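Local coordinates for protein homospermidine synthase (Legionella pneumophila subsp. pneumophila str. Philadelphia 1, PDB 2PH5) that binds NAD and probably makes the polyamine homospermidine by NAD-dependent transfer of an aminobutyl group, at residues L172-D177 with V361-N366; G161-F166 with H293-S298. All blocks are in the same frame, centred on the assembly; numbering follows the deposited sequence.

Contact 1: L172-D177 with V361-N366; sequences LNIAKD and VLLMGN
Ile174 lays its CG2 methyl over the flat amide of Asn366. CG2 is 3.6 Å from Asn366 CG and stands nearly along the normal of the amide plane at that carbon, so the methyl meets the face of the amide. It is equally far, 3.8 Å, from Asn366 OD1 and ND2. The edge atoms are used by others: OD1 accepts from Arg368 N, and ND2 donates to Leu198 O. These two bonds fix the rotation of the amide and keep its face turned to the isoleucine. The other branch of Ile174 serves a second partner. With chi2 at 173° the branch runs out straight, and CD1 comes 3.9 Å from Leu363 CD2. The Ile174 and Leu363 side chains cross at a slant.

The contact packs the C-terminal part of helix 158-176 on the end of strand 352-364, part of a mixed sheet. Leu171 of the helix also touches Leu363, and Tyr371 of the next strand touches Ile174. Polar links to the sheet come from Asn173 ND2 with Tyr371 OH and Asp177 OD2 with Tyr441 OH. Between the two segments themselves the contact is apolar, against one leucine and the face of an amide whose polar atoms are already paired.

Contact 2: G161-F166 with H293-S298; sequences GLVSHF and HAETIS
The backbone N of Gly161 meets the carboxylate of Glu295 and donates to OE2. The contact lies near the N-terminal end of helix 158-176, close to the bound NAD and next to Ala158, Asn159 and Pro160, which bind it. The distance from Gly161 N to Glu295 OE2 is 2.7 Å and the N-H...O angle is 146°, so the bond is short and somewhat bent. Its exact geometry is doubtful, because OE2 lies too close to another atom of the model. The other oxygen, Glu295 OE1, is 3.2 Å from the same Gly161 N.

At the backbone angles of Gly161 a CB would jam against the carbonyl O of Pro160, so the backbone here calls for glycine. Glu295, near the start of helix 295-302, reaches across with a chain extended beyond CG (chi2 -178°). If the modelled OE2 is right, its bond to Gly161 N probably joins the helix 295-302 side to the backbone beside the NAD-binding residues. Pro160, Pro418 and Glu419 also touch the Glu295 side chain, and Glu419 takes a bond from Ser298 OG, one turn further along the helix. On another side of helix 158-176, Leu162, His165 and Phe166 pack on helix 423-430.

Val163 adds a looser apolar neighbour, its CG1 4.2 Å from Glu295 OE2. Ser164 approaches the carboxylate with carbon: its CB is 3.3 Å from Glu295 OE1. Its hydroxyl is swung anti to the backbone N, chi1 164°, and Ser164 OG stays 4.2 Å from that same Glu295 OE1.

Both contacts use helix 158-176. Contact 2 takes its start, beside NAD, and contact 1 its end, away from the cofactor. Their centres are about 17 Å apart. Along the chain the segments come in the order 161-166, 172-177, 293-298, 361-366, so the two contacts cross. They also touch directly: Val361 CG2 packs 3.6 Å from Phe166 CB, and Val361 CG1 lies 3.8 Å from Val163 CG1. Strand 352-364 thus runs beside the helix between the two sites. One helix links residues 158-160 of the NAD site and helix 295-302 to the mixed sheet. All four segments belong to the saccharopine dehydrogenase C-terminal domain.

Contact 1: L172-D177 with V361-N366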
loop_
_atom_site.group_PDB
_atom_site.type_symbol
_atom_site.label_atom_id
_atom_site.label_comp_id
_atom_site.label_asym_id
_atom_site.label_seq_id
_atom_site.Cartn_x
_atom_site.Cartn_y
_atom_site.Cartn_z
ATOM N N LEU A 172 0.490 -25.831 24.885
ATOM C CA LEU A 172 0.275 -26.220 26.272
ATOM C C LEU A 172 -0.800 -25.359 26.935
ATOM O O LEU A 172 -1.647 -25.883 27.658
ATOM C CB LEU A 172 1.583 -26.134 27.070
ATOM C CG LEU A 172 2.756 -27.008 26.622
ATOM C CD1 LEU A 172 3.953 -26.727 27.510
ATOM C CD2 LEU A 172 2.384 -28.487 26.669
ATOM N N ASN A 173 -0.774 -24.048 26.695
ATOM C CA ASN A 173 -1.779 -23.174 27.297
ATOM C C ASN A 173 -3.187 -23.580 26.882
ATOM O O ASN A 173 -4.086 -23.659 27.713
ATOM C CB ASN A 173 -1.547 -21.707 26.927
ATOM C CG ASN A 173 -0.324 -21.129 27.590
ATOM O OD1 ASN A 173 0.271 -21.750 28.467
ATOM N ND2 ASN A 173 0.052 -19.924 27.187
ATOM N N ILE A 174 -3.383 -23.844 25.596
ATOM C CA ILE A 174 -4.701 -24.240 25.121
ATOM C C ILE A 174 -5.134 -25.534 25.802
ATOM O O ILE A 174 -6.322 -25.763 26.017
ATOM C CB ILE A 174 -4.713 -24.458 23.599
ATOM C CG1 ILE A 174 -4.352 -23.150 22.883
ATOM C CG2 ILE A 174 -6.089 -24.950 23.161
ATOM C CD1 ILE A 174 -4.183 -23.300 21.386
ATOM N N ALA A 175 -4.163 -26.380 26.134
ATOM C CA ALA A 175 -4.437 -27.648 26.799
ATOM C C ALA A 175 -4.941 -27.413 28.226
ATOM O O ALA A 175 -5.907 -28.042 28.652
ATOM C CB ALA A 175 -3.176 -28.519 26.814
ATOM N N LYS A 176 -4.300 -26.511 28.966
ATOM C CA LYS A 176 -4.743 -26.239 30.326
ATOM C C LYS A 176 -6.111 -25.551 30.291
ATOM O O LYS A 176 -6.967 -25.836 31.125
ATOM C CB LYS A 176 -3.716 -25.375 31.084
ATOM C CG LYS A 176 -3.719 -23.891 30.730
ATOM C CD LYS A 176 -2.562 -23.125 31.383
ATOM C CE LYS A 176 -2.775 -21.597 31.331
ATOM N NZ LYS A 176 -2.993 -21.027 29.966
ATOM N N ASP A 177 -6.318 -24.663 29.316
ATOM C CA ASP A 177 -7.593 -23.953 29.166
ATOM C C ASP A 177 -8.696 -24.895 28.697
ATOM O O ASP A 177 -9.859 -24.499 28.620
ATOM C CB ASP A 177 -7.489 -22.822 28.140
ATOM C CG ASP A 177 -6.606 -21.688 28.595
ATOM O OD1 ASP A 177 -6.810 -21.173 29.718
ATOM O OD2 ASP A 177 -5.714 -21.296 27.813
ATOM N N VAL A 361 2.166 -16.298 17.062
ATOM C CA VAL A 361 1.566 -17.396 16.319
ATOM C C VAL A 361 0.087 -17.558 16.627
ATOM O O VAL A 361 -0.342 -17.480 17.775
ATOM C CB VAL A 361 2.257 -18.734 16.621
ATOM C CG1 VAL A 361 3.616 -18.773 15.950
ATOM C CG2 VAL A 361 2.401 -18.911 18.121
ATOM N N LEU A 362 -0.687 -17.798 15.583
ATOM C CA LEU A 362 -2.115 -17.961 15.723
ATOM C C LEU A 362 -2.483 -19.414 15.489
ATOM O O LEU A 362 -2.212 -19.960 14.417
ATOM C CB LEU A 362 -2.816 -17.067 14.702
ATOM C CG LEU A 362 -4.338 -16.957 14.718
ATOM C CD1 LEU A 362 -4.787 -16.456 16.087
ATOM C CD2 LEU A 362 -4.797 -16.000 13.603
ATOM N N LEU A 363 -3.072 -20.052 16.495
ATOM C CA LEU A 363 -3.502 -21.444 16.352
ATOM C C LEU A 363 -5.017 -21.453 16.217
ATOM O O LEU A 363 -5.710 -20.937 17.086
ATOM C CB LEU A 363 -3.087 -22.272 17.566
ATOM C CG LEU A 363 -1.597 -22.583 17.603
ATOM C CD1 LEU A 363 -0.798 -21.296 17.790
ATOM C CD2 LEU A 363 -1.322 -23.547 18.731
HETATM N N MSE A 364 -5.524 -22.019 15.124
HETATM C CA MSE A 364 -6.966 -22.080 14.873
HETATM C C MSE A 364 -7.490 -23.519 14.801
HETATM O O MSE A 364 -6.782 -24.420 14.350
HETATM C CB MSE A 364 -7.296 -21.365 13.559
HETATM C CG MSE A 364 -6.898 -19.896 13.516
HETATM SE SE MSE A 364 -6.412 -19.295 11.717
HETATM C CE MSE A 364 -4.505 -19.649 11.813
ATOM N N GLY A 365 -8.730 -23.722 15.246
ATOM C CA GLY A 365 -9.330 -25.046 15.219
ATOM C C GLY A 365 -9.944 -25.506 16.532
ATOM O O GLY A 365 -10.984 -26.171 16.541
ATOM N N ASN A 366 -9.306 -25.155 17.644
ATOM C CA ASN A 366 -9.796 -25.551 18.957
ATOM C C ASN A 366 -11.111 -24.872 19.330
ATOM O O ASN A 366 -11.343 -23.710 19.003
ATOM C CB ASN A 366 -8.744 -25.265 20.035
ATOM C CG ASN A 366 -9.162 -25.782 21.401
ATOM O OD1 ASN A 366 -9.766 -25.059 22.192
ATOM N ND2 ASN A 366 -8.858 -27.048 21.676
#

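Contact 2: G161-F166 with H293-S298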
loop_
_atom_site.group_PDB
_atom_site.type_symbol
_atom_site.label_atom_id
_atom_site.label_comp_id
_atom_site.label_asym_id
_atom_site.label_seq_id
_atom_site.Cartn_x
_atom_site.Cartn_y
_atom_site.Cartn_z
ATOM N N GLY A 161 12.615 -19.427 14.568
ATOM C CA GLY A 161 13.239 -19.399 15.877
ATOM C C GLY A 161 12.265 -19.290 17.028
ATOM O O GLY A 161 11.623 -20.263 17.416
ATOM N N LEU A 162 12.175 -18.089 17.578
ATOM C CA LEU A 162 11.291 -17.803 18.685
ATOM C C LEU A 162 9.885 -18.316 18.402
ATOM O O LEU A 162 9.193 -18.792 19.305
ATOM C CB LEU A 162 11.254 -16.297 18.907
ATOM C CG LEU A 162 10.441 -15.767 20.077
ATOM C CD1 LEU A 162 10.954 -16.352 21.390
ATOM C CD2 LEU A 162 10.555 -14.253 20.083
ATOM N N VAL A 163 9.478 -18.223 17.141
ATOM C CA VAL A 163 8.148 -18.640 16.710
ATOM C C VAL A 163 7.839 -20.100 17.048
ATOM O O VAL A 163 6.728 -20.433 17.461
ATOM C CB VAL A 163 7.976 -18.354 15.189
ATOM C CG1 VAL A 163 7.068 -19.386 14.530
ATOM C CG2 VAL A 163 7.380 -16.973 15.020
ATOM N N SER A 164 8.836 -20.960 16.887
ATOM C CA SER A 164 8.687 -22.369 17.202
ATOM C C SER A 164 8.402 -22.497 18.703
ATOM O O SER A 164 7.512 -23.235 19.122
ATOM C CB SER A 164 9.971 -23.103 16.816
ATOM O OG SER A 164 10.048 -24.381 17.411
ATOM N N HIS A 165 9.136 -21.758 19.523
ATOM C CA HIS A 165 8.900 -21.834 20.956
ATOM C C HIS A 165 7.542 -21.278 21.349
ATOM O O HIS A 165 6.980 -21.688 22.365
ATOM C CB HIS A 165 10.005 -21.110 21.717
ATOM C CG HIS A 165 11.366 -21.646 21.423
ATOM N ND1 HIS A 165 12.409 -20.843 21.016
ATOM C CD2 HIS A 165 11.845 -22.910 21.431
ATOM C CE1 HIS A 165 13.471 -21.591 20.782
ATOM N NE2 HIS A 165 13.156 -22.850 21.025
ATOM N N PHE A 166 7.008 -20.348 20.559
ATOM C CA PHE A 166 5.695 -19.788 20.870
ATOM C C PHE A 166 4.609 -20.819 20.570
ATOM O O PHE A 166 3.609 -20.903 21.282
ATOM C CB PHE A 166 5.417 -18.501 20.071
ATOM C CG PHE A 166 6.157 -17.275 20.571
ATOM C CD1 PHE A 166 6.538 -17.156 21.908
ATOM C CD2 PHE A 166 6.421 -16.209 19.702
ATOM C CE1 PHE A 166 7.166 -15.994 22.374
ATOM C CE2 PHE A 166 7.049 -15.038 20.156
ATOM C CZ PHE A 166 7.421 -14.930 21.493
ATOM N N HIS A 293 8.818 -18.438 4.017
ATOM C CA HIS A 293 9.865 -18.584 5.041
ATOM C C HIS A 293 10.451 -19.992 5.133
ATOM O O HIS A 293 9.973 -20.930 4.487
ATOM C CB HIS A 293 9.373 -18.132 6.418
ATOM C CG HIS A 293 10.007 -16.859 6.898
ATOM N ND1 HIS A 293 11.341 -16.768 7.239
ATOM C CD2 HIS A 293 9.487 -15.625 7.095
ATOM C CE1 HIS A 293 11.613 -15.536 7.627
ATOM N NE2 HIS A 293 10.504 -14.819 7.548
ATOM N N ALA A 294 11.493 -20.136 5.943
ATOM C CA ALA A 294 12.164 -21.425 6.094
ATOM C C ALA A 294 11.444 -22.370 7.041
ATOM O O ALA A 294 11.141 -23.509 6.682
ATOM C CB ALA A 294 13.600 -21.207 6.572
ATOM N N GLU A 295 11.173 -21.883 8.248
ATOM C CA GLU A 295 10.515 -22.674 9.280
ATOM C C GLU A 295 9.080 -23.103 8.965
ATOM O O GLU A 295 8.327 -23.469 9.870
ATOM C CB GLU A 295 10.542 -21.914 10.615
ATOM C CG GLU A 295 11.250 -22.662 11.750
ATOM C CD GLU A 295 11.222 -21.913 13.076
ATOM O OE1 GLU A 295 11.710 -22.471 14.081
ATOM O OE2 GLU A 295 10.717 -20.775 13.119
ATOM N N THR A 296 8.693 -23.053 7.693
ATOM C CA THR A 296 7.346 -23.467 7.320
ATOM C C THR A 296 7.328 -24.985 7.168
ATOM O O THR A 296 6.472 -25.664 7.729
ATOM C CB THR A 296 6.889 -22.831 5.987
ATOM O OG1 THR A 296 6.907 -21.406 6.107
ATOM C CG2 THR A 296 5.483 -23.284 5.635
ATOM N N ILE A 297 8.288 -25.512 6.417
ATOM C CA ILE A 297 8.366 -26.945 6.197
ATOM C C ILE A 297 8.790 -27.697 7.455
ATOM O O ILE A 297 8.258 -28.765 7.766
ATOM C CB ILE A 297 9.353 -27.268 5.071
ATOM C CG1 ILE A 297 9.014 -26.426 3.840
ATOM C CG2 ILE A 297 9.319 -28.761 4.759
ATOM C CD1 ILE A 297 7.544 -26.431 3.460
ATOM N N SER A 298 9.748 -27.129 8.177
ATOM C CA SER A 298 10.242 -27.742 9.401
ATOM C C SER A 298 9.147 -27.825 10.466
ATOM O O SER A 298 9.019 -28.839 11.149
ATOM C CB SER A 298 11.442 -26.957 9.934
ATOM O OG SER A 298 11.096 -25.605 10.184
#